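Local coordinates for protein polyketide synthase (Synechococcus sp., PDB 4GOX) that probably transfers a sulfuryl group from PAPS to a polyketide intermediate, as the sulfotransferase domain of an olefin synthase, at residues S32-S37 with D261-Q266. Sequence-based numbering, arbitrary orientation.
Sequences SPRSGS and DPNFLQ. With A3P (adenosine-3'-5'-diphosphate), chain B.
Arg-34 NH1 donates to Asp-261 OD1 at 3.0 Å in a salt bridge; OD1 lies close to the guanidinium plane, while NH1 meets it from above the carboxylate plane, the two planes standing 79° apart. NH2 of Arg-34 adds a weaker bond to the same oxygen. On the opposite face OD1 accepts Asn-263 N at 3.0 Å, closing an Asx turn that holds the carboxylate from that side. The tight side is filled by adenosine-3'-5'-diphosphate: its C5' sits 3.6 Å above the centre of the guanidinium, and Arg-34 NH1 bonds weakly to O1P. Bends at chi2 and chi3 (-42° and -69°) bring the guanidinium to Asp-261 OD1 with one face against C5', and Ser-164 pairs with NE. Replacing Arg-34 by an alanine is likely to leave the Asp-261 carboxylate without its charged mate and to uncover C5' on that side. The outer side is looser: exposed Pro-262 approaches only through CD, 3.8 Å from Arg-34 NH2, and Asn-263 ND2 weakly reaches O2P of the nucleotide's 3'-phosphate at 3.4 Å. Ser-35 N and Ser-37 N donate to O4P and Gly-36 N to ester oxygen O5', as in the P-loop-like 5'-phosphosulfate-binding loop of sulfotransferases. This loop joins strand 26-30 to helix 37-45, whose Thr-38, Leu-39 and Val-42 meet Phe-264.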
loop_
_atom_site.group_PDB
_atom_site.type_symbol
_atom_site.label_atom_id
_atom_site.label_comp_id
_atom_site.label_asym_id
_atom_site.label_seq_id
_atom_site.Cartn_x
_atom_site.Cartn_y
_atom_site.Cartn_z
ATOM N N SER A 32 -0.660 5.967 5.073
ATOM C CA SER A 32 -1.643 7.006 4.903
ATOM C C SER A 32 -1.533 7.361 3.382
ATOM O O SER A 32 -0.461 7.137 2.783
ATOM C CB SER A 32 -1.210 8.208 5.747
ATOM O OG SER A 32 -1.614 9.462 5.229
ATOM N N PRO A 33 -2.551 7.963 2.730
ATOM C CA PRO A 33 -2.337 8.390 1.329
ATOM C C PRO A 33 -1.268 9.495 1.255
ATOM O O PRO A 33 -0.940 10.106 2.274
ATOM C CB PRO A 33 -3.709 8.931 0.877
ATOM C CG PRO A 33 -4.533 9.034 2.066
ATOM C CD PRO A 33 -3.912 8.276 3.205
ATOM N N ARG A 34 -0.723 9.744 0.052
ATOM C CA ARG A 34 0.259 10.820 -0.229
ATOM C C ARG A 34 1.596 10.665 0.498
ATOM O O ARG A 34 2.242 11.657 0.839
ATOM C CB ARG A 34 -0.370 12.218 0.023
ATOM C CG ARG A 34 -1.781 12.447 -0.587
ATOM C CD ARG A 34 -1.956 11.902 -2.007
ATOM N NE ARG A 34 -1.177 12.632 -3.007
ATOM C CZ ARG A 34 -0.895 12.176 -4.224
ATOM N NH1 ARG A 34 -0.212 12.927 -5.076
ATOM N NH2 ARG A 34 -1.269 10.953 -4.588
ATOM N N SER A 35 2.012 9.409 0.712
ATOM C CA SER A 35 3.193 9.049 1.497
ATOM C C SER A 35 4.324 8.377 0.724
ATOM O O SER A 35 5.282 7.912 1.343
ATOM C CB SER A 35 2.773 8.179 2.683
ATOM O OG SER A 35 1.890 8.885 3.539
ATOM N N GLY A 36 4.238 8.368 -0.609
ATOM C CA GLY A 36 5.240 7.734 -1.458
ATOM C C GLY A 36 4.972 6.262 -1.666
ATOM O O GLY A 36 5.865 5.516 -2.080
ATOM N N SER A 37 3.719 5.832 -1.415
ATOM C CA SER A 37 3.373 4.414 -1.543
ATOM C C SER A 37 3.411 3.925 -3.003
ATOM O O SER A 37 3.874 2.808 -3.232
ATOM C CB SER A 37 2.040 4.107 -0.868
ATOM O OG SER A 37 0.987 4.839 -1.477
ATOM N N ASP A 261 -0.874 7.133 -7.286
ATOM C CA ASP A 261 -0.585 8.558 -7.397
ATOM C C ASP A 261 -0.818 9.044 -8.826
ATOM O O ASP A 261 -0.157 8.551 -9.746
ATOM C CB ASP A 261 0.848 8.845 -6.909
ATOM C CG ASP A 261 1.384 10.249 -7.127
ATOM O OD1 ASP A 261 0.571 11.179 -7.342
ATOM O OD2 ASP A 261 2.606 10.432 -7.012
ATOM N N PRO A 262 -1.747 10.009 -9.048
ATOM C CA PRO A 262 -1.997 10.475 -10.438
ATOM C C PRO A 262 -0.835 11.262 -11.059
ATOM O O PRO A 262 -0.689 11.275 -12.277
ATOM C CB PRO A 262 -3.270 11.311 -10.313
ATOM C CG PRO A 262 -3.288 11.770 -8.898
ATOM C CD PRO A 262 -2.634 10.690 -8.078
ATOM N N ASN A 263 0.014 11.879 -10.213
ATOM C CA ASN A 263 1.171 12.668 -10.648
ATOM C C ASN A 263 2.461 11.822 -10.750
ATOM O O ASN A 263 3.520 12.395 -10.987
ATOM C CB ASN A 263 1.406 13.837 -9.656
ATOM C CG ASN A 263 0.190 14.661 -9.282
ATOM O OD1 ASN A 263 -0.702 14.928 -10.099
ATOM N ND2 ASN A 263 0.163 15.129 -8.037
ATOM N N PHE A 264 2.392 10.486 -10.537
ATOM C CA PHE A 264 3.583 9.632 -10.524
ATOM C C PHE A 264 4.513 9.744 -11.720
ATOM O O PHE A 264 5.726 9.849 -11.530
ATOM C CB PHE A 264 3.270 8.166 -10.171
ATOM C CG PHE A 264 4.513 7.293 -10.063
ATOM C CD1 PHE A 264 5.345 7.369 -8.952
ATOM C CD2 PHE A 264 4.832 6.384 -11.064
ATOM C CE1 PHE A 264 6.496 6.584 -8.869
ATOM C CE2 PHE A 264 5.962 5.567 -10.953
ATOM C CZ PHE A 264 6.796 5.689 -9.869
ATOM N N LEU A 265 3.952 9.753 -12.941
ATOM C CA LEU A 265 4.720 9.855 -14.174
ATOM C C LEU A 265 5.191 11.285 -14.493
ATOM O O LEU A 265 5.868 11.489 -15.497
ATOM C CB LEU A 265 4.002 9.176 -15.368
ATOM C CG LEU A 265 3.476 7.734 -15.114
ATOM C CD1 LEU A 265 2.532 7.293 -16.216
ATOM C CD2 LEU A 265 4.615 6.725 -14.977
ATOM N N GLN A 266 4.908 12.256 -13.601
ATOM C CA GLN A 266 5.392 13.628 -13.779
ATOM C C GLN A 266 6.855 13.780 -13.299
ATOM O O GLN A 266 7.445 14.849 -13.462
ATOM C CB GLN A 266 4.447 14.662 -13.118
ATOM C CG GLN A 266 3.186 14.979 -13.941
ATOM C CD GLN A 266 3.465 15.818 -15.181
ATOM O OE1 GLN A 266 3.908 15.319 -16.225
ATOM N NE2 GLN A 266 3.184 17.114 -15.107
HETATM P P1 A3P B . 2.775 14.913 -4.472
HETATM O O1P A3P B . 1.482 15.536 -4.003
HETATM O O2P A3P B . 2.733 14.574 -5.947
HETATM O O3P A3P B . 4.029 15.575 -3.969
HETATM P P2 A3P B . 1.133 8.072 -2.675
HETATM O O4P A3P B . 1.196 7.288 -1.395
HETATM O O5P A3P B . -0.155 8.779 -2.967
HETATM O O6P A3P B . 1.709 7.310 -3.846
HETATM O "O5'" A3P B . 2.174 9.277 -2.492
HETATM C "C5'" A3P B . 2.192 10.382 -3.410
HETATM C "C4'" A3P B . 3.459 11.198 -3.179
HETATM O "O4'" A3P B . 4.636 10.431 -3.394
HETATM C "C3'" A3P B . 3.631 12.378 -4.116
HETATM O "O3'" A3P B . 2.832 13.483 -3.707
HETATM C "C2'" A3P B . 5.119 12.645 -4.059
HETATM O "O2'" A3P B . 5.464 13.587 -3.039
HETATM C "C1'" A3P B . 5.729 11.296 -3.712
HETATM N N9 A3P B . 6.430 10.818 -4.927
HETATM C C8 A3P B . 5.823 10.353 -6.056
HETATM N N7 A3P B . 6.739 10.039 -7.000
HETATM C C5 A3P B . 7.947 10.311 -6.474
HETATM C C6 A3P B . 9.339 10.244 -6.959
HETATM N N6 A3P B . 9.573 9.768 -8.196
HETATM N N1 A3P B . 10.334 10.620 -6.117
HETATM C C2 A3P B . 10.087 11.066 -4.859
HETATM N N3 A3P B . 8.834 11.194 -4.363
HETATM C C4 A3P B . 7.748 10.832 -5.107
#